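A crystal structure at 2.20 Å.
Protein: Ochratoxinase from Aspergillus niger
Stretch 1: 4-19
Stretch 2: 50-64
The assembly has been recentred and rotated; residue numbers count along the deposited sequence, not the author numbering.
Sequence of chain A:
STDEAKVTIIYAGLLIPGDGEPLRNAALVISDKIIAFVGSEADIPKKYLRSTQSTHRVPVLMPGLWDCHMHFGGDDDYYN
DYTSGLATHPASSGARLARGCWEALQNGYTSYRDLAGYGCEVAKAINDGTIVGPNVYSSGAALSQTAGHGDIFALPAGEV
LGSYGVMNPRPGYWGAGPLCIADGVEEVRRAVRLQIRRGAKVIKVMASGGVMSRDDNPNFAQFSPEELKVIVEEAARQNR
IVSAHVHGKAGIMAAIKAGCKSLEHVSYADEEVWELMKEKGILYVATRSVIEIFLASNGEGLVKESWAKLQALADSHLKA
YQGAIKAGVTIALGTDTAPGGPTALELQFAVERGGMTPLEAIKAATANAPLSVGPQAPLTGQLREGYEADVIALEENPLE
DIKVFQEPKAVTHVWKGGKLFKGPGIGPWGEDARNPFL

Stretch 1 4-19: EAKVTIIYAGLLIPGD
Stretch 2 50-64: RSTQSTHRVPVLMPG

Two parallel strands of one chain run side by side, paired from Thr-8 with Ser-54 to Ala-12 with Val-58, with axes 4.6 Å apart at closest approach and N-to-C directions 16° apart (signed crossing angle -16°). Between them the register pairs Ile-9 with Thr-55, Ile-10 with His-56 and Tyr-11 with Arg-57, CA to CA 4.7-5.2 Å over the five pairs. Both stretches turn a corner, stretch 1 at Gly-13 and Leu-14 and stretch 2 at Pro-59, and pairing resumes with Leu-14 beside Val-60 and Leu-15 beside Leu-61, each 4.8 Å between CA atoms. Gly-13 (phi/psi -55/-44) and Pro-59 (-70/-41) leave the extended conformation that Ala-12, Leu-14 and Val-60 keep near -130/130 and Val-58 at -134/154. Gly-18, at 113/-50, adopts backbone angles that call for glycine.

Backbone hydrogen bonds follow the parallel pattern: Ile-9, Tyr-11 and Leu-14 each bond to the residues before and after the partner across the sheet. Ile-9 N donates to Ser-54 O (3.1 Å) and His-56 N to Ile-9 O (2.9 Å); Tyr-11 N donates to His-56 O (2.8 Å) and Val-58 N to Tyr-11 O (2.9 Å). Gly-13 N donates to Val-58 O at 3.0 Å. Round the corner, Leu-14 N donates to Pro-59 O (2.8 Å, bent to 142°), Leu-61 N to Leu-14 O (2.9 Å) and Ile-16 N to Leu-61 O (2.8 Å). The carbonyls also take CA-H...O contacts, among them Ala-12 CA to Val-58 O and Thr-55 CA to Ile-9 O, both 3.2 Å, and Ile-16 O lies 3.1 Å from Pro-63 CD.

A side-chain-to-backbone bond and a water fasten the start of the pairing. Thr-52 is the first residue to leave the helix, and Gln-53 follows it (-75/-38; chi1 -93°, chi2 p, chi3 43°), holding Val-7 through both backbone polar atoms. Val-7 N donates to Gln-53 OE1 (3.0 Å, 175°), while Gln-53 N donates to Val-7 O (2.9 Å). A water O donates to Val-7 O (2.9 Å) and also hydrogen-bonds Thr-8 OG1 (2.6 Å) and Ser-54 OG (3.3 Å), bridging the stretches.

Stacking joins Tyr-11 (m, chi2 -89°) and Arg-57 (m, t, t, chi4 -81°), which point to the same face as Ile-9 and Thr-55. The guanidinium lies flat on the ring, planes at 14°, with Arg-57 NH1 3.4 Å from Tyr-11 CG; Arg-57 CZ sits over the face, a cation-pi arrangement. Thr-55 CG2 meets the ring edge, 3.5 Å from Tyr-11 CE2.

Apolar packing gathers on the face of Thr-8, Ile-10 and Ala-12, where Leu-61 (t, p) reaches back past the corner, its CD1 3.7 Å from Ile-10 CG2 and its CB 3.7 Å from Ala-12 CB. Ile-10 (m, t) also meets Val-58 (m), CG2 to CG2 4.0 Å. Thr-8 CG2 (chi1 m) touches the edge of the His-56 ring (m, chi2 -87°), 3.7 Å from His-56 CD2. Beyond the corner, Ile-16 CD1 (m, t) packs 3.9 Å from Val-60 CG1 (t), and Leu-15 CD1 lies 4.0 Å from Leu-61 CD2.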

# COMPACT_ATOMS: atom_id res chain seq x y z
N GLU A 4 22.21 -50.41 19.95
CA GLU A 4 22.82 -51.31 18.97
C GLU A 4 22.52 -50.82 17.56
O GLU A 4 21.43 -50.37 17.29
CB GLU A 4 22.25 -52.73 19.15
CG GLU A 4 22.91 -53.54 20.27
CD GLU A 4 24.32 -53.99 19.95
OE1 GLU A 4 24.65 -54.15 18.76
OE2 GLU A 4 25.11 -54.19 20.89
N ALA A 5 23.49 -50.94 16.67
CA ALA A 5 23.30 -50.60 15.26
C ALA A 5 22.37 -51.59 14.61
O ALA A 5 22.40 -52.78 14.92
CB ALA A 5 24.62 -50.63 14.55
N LYS A 6 21.51 -51.09 13.73
CA LYS A 6 20.60 -51.94 13.00
C LYS A 6 21.24 -52.38 11.69
O LYS A 6 21.55 -51.59 10.82
CB LYS A 6 19.28 -51.22 12.75
CG LYS A 6 18.22 -52.13 12.16
CD LYS A 6 16.83 -51.51 12.18
CE LYS A 6 15.90 -52.28 11.21
NZ LYS A 6 14.84 -51.47 10.54
N VAL A 7 21.41 -53.69 11.56
CA VAL A 7 22.15 -54.26 10.46
C VAL A 7 21.25 -55.10 9.57
O VAL A 7 20.51 -55.95 10.05
CB VAL A 7 23.32 -55.11 11.01
CG1 VAL A 7 24.05 -55.86 9.90
CG2 VAL A 7 24.28 -54.20 11.77
N THR A 8 21.35 -54.88 8.25
CA THR A 8 20.60 -55.65 7.25
C THR A 8 21.56 -56.19 6.19
O THR A 8 22.39 -55.45 5.67
CB THR A 8 19.55 -54.78 6.55
OG1 THR A 8 18.73 -54.14 7.52
CG2 THR A 8 18.68 -55.62 5.64
N ILE A 9 21.46 -57.49 5.90
CA ILE A 9 22.24 -58.09 4.82
C ILE A 9 21.33 -58.37 3.66
O ILE A 9 20.27 -58.97 3.82
CB ILE A 9 22.93 -59.40 5.25
CG1 ILE A 9 23.76 -59.16 6.51
CG2 ILE A 9 23.83 -59.90 4.12
CD1 ILE A 9 24.52 -60.36 7.01
N ILE A 10 21.74 -57.89 2.49
CA ILE A 10 21.00 -58.13 1.25
C ILE A 10 21.90 -58.89 0.28
O ILE A 10 22.97 -58.40 -0.08
CB ILE A 10 20.58 -56.82 0.58
CG1 ILE A 10 19.79 -55.95 1.55
CG2 ILE A 10 19.77 -57.11 -0.68
CD1 ILE A 10 19.80 -54.48 1.17
N TYR A 11 21.48 -60.10 -0.09
CA TYR A 11 22.20 -60.90 -1.07
C TYR A 11 21.61 -60.65 -2.42
O TYR A 11 20.38 -60.67 -2.58
CB TYR A 11 22.07 -62.37 -0.73
CG TYR A 11 22.72 -62.77 0.57
CD1 TYR A 11 24.05 -63.16 0.61
CD2 TYR A 11 22.02 -62.72 1.76
CE1 TYR A 11 24.66 -63.53 1.80
CE2 TYR A 11 22.63 -63.09 2.97
CZ TYR A 11 23.94 -63.50 2.97
OH TYR A 11 24.54 -63.88 4.14
N ALA A 12 22.47 -60.43 -3.41
CA ALA A 12 22.00 -60.08 -4.74
C ALA A 12 22.59 -60.97 -5.82
O ALA A 12 23.80 -61.08 -5.92
CB ALA A 12 22.31 -58.62 -5.04
N GLY A 13 21.73 -61.56 -6.66
CA GLY A 13 22.18 -62.29 -7.83
C GLY A 13 23.07 -61.42 -8.72
O GLY A 13 24.11 -61.86 -9.20
N LEU A 14 22.65 -60.18 -8.92
CA LEU A 14 23.42 -59.18 -9.64
C LEU A 14 23.39 -57.86 -8.87
O LEU A 14 22.32 -57.39 -8.49
CB LEU A 14 22.81 -58.98 -11.03
CG LEU A 14 23.51 -57.99 -11.96
CD1 LEU A 14 24.83 -58.57 -12.45
CD2 LEU A 14 22.60 -57.65 -13.12
N LEU A 15 24.56 -57.27 -8.66
CA LEU A 15 24.65 -55.98 -7.97
C LEU A 15 25.25 -54.94 -8.90
O LEU A 15 26.37 -55.08 -9.36
CB LEU A 15 25.47 -56.11 -6.69
CG LEU A 15 25.49 -54.87 -5.77
CD1 LEU A 15 25.51 -55.26 -4.31
CD2 LEU A 15 26.67 -53.95 -6.07
N ILE A 16 24.45 -53.90 -9.18
CA ILE A 16 24.85 -52.80 -10.05
C ILE A 16 25.24 -51.64 -9.14
O ILE A 16 24.37 -51.01 -8.53
CB ILE A 16 23.71 -52.42 -11.02
CG1 ILE A 16 23.31 -53.64 -11.86
CG2 ILE A 16 24.14 -51.28 -11.93
CD1 ILE A 16 21.93 -53.57 -12.46
N PRO A 17 26.55 -51.37 -9.00
CA PRO A 17 26.97 -50.40 -8.02
C PRO A 17 26.65 -48.95 -8.36
O PRO A 17 26.64 -48.09 -7.47
CB PRO A 17 28.48 -50.64 -7.93
CG PRO A 17 28.85 -51.09 -9.29
CD PRO A 17 27.69 -51.94 -9.73
N GLY A 18 26.41 -48.66 -9.64
CA GLY A 18 26.10 -47.29 -10.07
C GLY A 18 27.19 -46.72 -10.94
O GLY A 18 26.92 -46.20 -12.04
N ASP A 19 28.44 -46.82 -10.47
CA ASP A 19 29.59 -46.47 -11.28
C ASP A 19 30.61 -47.59 -11.17
O ASP A 19 31.38 -47.63 -10.24
CB ASP A 19 30.21 -45.15 -10.80
CG ASP A 19 31.36 -44.67 -11.68
OD1 ASP A 19 31.67 -45.28 -12.72
OD2 ASP A 19 31.94 -43.63 -11.36
N ARG A 50 26.88 -62.13 12.24
CA ARG A 50 26.47 -62.28 13.65
C ARG A 50 25.37 -61.32 14.07
O ARG A 50 24.40 -61.72 14.73
CB ARG A 50 27.68 -62.03 14.56
CG ARG A 50 28.47 -63.27 14.84
CD ARG A 50 29.82 -62.79 15.27
NE ARG A 50 30.89 -63.63 14.76
CZ ARG A 50 32.09 -63.20 14.35
NH1 ARG A 50 32.42 -61.91 14.35
NH2 ARG A 50 32.98 -64.10 13.94
N SER A 51 25.52 -60.05 13.70
CA SER A 51 24.70 -58.98 14.26
C SER A 51 23.45 -58.66 13.44
O SER A 51 22.62 -57.87 13.89
CB SER A 51 25.55 -57.73 14.43
OG SER A 51 25.92 -57.17 13.18
N THR A 52 23.28 -59.26 12.26
CA THR A 52 22.16 -58.88 11.38
C THR A 52 20.76 -59.14 11.97
O THR A 52 20.44 -60.22 12.43
CB THR A 52 22.30 -59.50 9.96
OG1 THR A 52 21.28 -58.97 9.10
CG2 THR A 52 22.21 -61.03 9.98
N GLN A 53 19.93 -58.11 11.93
CA GLN A 53 18.52 -58.17 12.33
C GLN A 53 17.67 -58.89 11.28
O GLN A 53 16.72 -59.56 11.61
CB GLN A 53 17.96 -56.72 12.48
CG GLN A 53 18.00 -56.07 13.85
CD GLN A 53 19.41 -55.92 14.41
OE1 GLN A 53 20.35 -55.55 13.70
NE2 GLN A 53 19.56 -56.19 15.69
N SER A 54 17.98 -58.68 10.00
CA SER A 54 17.24 -59.31 8.92
C SER A 54 18.08 -59.45 7.66
O SER A 54 19.03 -58.70 7.42
CB SER A 54 15.97 -58.54 8.60
OG SER A 54 16.27 -57.37 7.90
N THR A 55 17.70 -60.43 6.85
CA THR A 55 18.37 -60.76 5.63
C THR A 55 17.37 -60.77 4.46
O THR A 55 16.22 -61.18 4.65
CB THR A 55 18.87 -62.21 5.84
OG1 THR A 55 19.70 -62.28 7.00
CG2 THR A 55 19.59 -62.77 4.64
N HIS A 56 17.81 -60.35 3.28
CA HIS A 56 16.99 -60.41 2.08
C HIS A 56 17.78 -61.04 0.97
O HIS A 56 19.00 -60.89 0.92
CB HIS A 56 16.55 -59.00 1.67
CG HIS A 56 15.76 -58.31 2.72
ND1 HIS A 56 14.39 -58.44 2.82
CD2 HIS A 56 16.15 -57.53 3.74
CE1 HIS A 56 13.97 -57.74 3.85
NE2 HIS A 56 15.01 -57.18 4.43
N ARG A 57 17.07 -61.69 0.06
CA ARG A 57 17.68 -62.26 -1.13
C ARG A 57 16.92 -61.79 -2.33
O ARG A 57 15.75 -62.08 -2.46
CB ARG A 57 17.64 -63.80 -1.02
CG ARG A 57 18.78 -64.26 -0.15
CD ARG A 57 18.79 -65.74 0.11
NE ARG A 57 19.56 -66.02 1.33
CZ ARG A 57 20.90 -66.09 1.37
NH1 ARG A 57 21.64 -65.93 0.26
NH2 ARG A 57 21.51 -66.34 2.51
N VAL A 58 17.59 -61.08 -3.22
CA VAL A 58 16.95 -60.48 -4.37
C VAL A 58 17.76 -60.72 -5.64
O VAL A 58 18.97 -60.89 -5.57
CB VAL A 58 16.76 -58.94 -4.18
CG1 VAL A 58 15.97 -58.66 -2.91
CG2 VAL A 58 18.10 -58.22 -4.12
N PRO A 59 17.09 -60.73 -6.79
CA PRO A 59 17.82 -60.99 -8.04
C PRO A 59 18.74 -59.86 -8.43
O PRO A 59 19.86 -60.11 -8.86
CB PRO A 59 16.70 -61.14 -9.10
CG PRO A 59 15.43 -61.32 -8.34
CD PRO A 59 15.63 -60.66 -7.00
N VAL A 60 18.29 -58.62 -8.27
CA VAL A 60 19.06 -57.45 -8.69
C VAL A 60 19.02 -56.36 -7.64
O VAL A 60 17.95 -56.00 -7.15
CB VAL A 60 18.53 -56.87 -10.03
CG1 VAL A 60 19.31 -55.63 -10.44
CG2 VAL A 60 18.62 -57.93 -11.12
N LEU A 61 20.19 -55.79 -7.35
CA LEU A 61 20.30 -54.68 -6.42
C LEU A 61 21.06 -53.53 -7.06
O LEU A 61 22.04 -53.75 -7.80
CB LEU A 61 21.02 -55.13 -5.16
CG LEU A 61 20.80 -54.30 -3.91
CD1 LEU A 61 19.41 -54.51 -3.32
CD2 LEU A 61 21.87 -54.63 -2.87
N MET A 62 20.63 -52.30 -6.78
CA MET A 62 21.26 -51.11 -7.34
C MET A 62 20.97 -49.90 -6.46
O MET A 62 20.16 -49.98 -5.52
CB MET A 62 20.75 -50.87 -8.76
CG MET A 62 19.25 -50.64 -8.90
SD MET A 62 18.78 -50.18 -10.59
CE MET A 62 19.30 -48.46 -10.62
N PRO A 63 21.63 -48.77 -6.74
CA PRO A 63 21.28 -47.56 -5.99
C PRO A 63 19.89 -47.08 -6.29
O PRO A 63 19.36 -47.29 -7.38
CB PRO A 63 22.30 -46.51 -6.50
CG PRO A 63 23.33 -47.27 -7.24
CD PRO A 63 22.65 -48.50 -7.76
N GLY A 64 19.28 -46.43 -5.31
CA GLY A 64 18.02 -45.72 -5.55
C GLY A 64 18.17 -44.68 -6.66
O GLY A 64 19.23 -44.07 -6.80
O HOH W 1 17.74 -55.12 9.74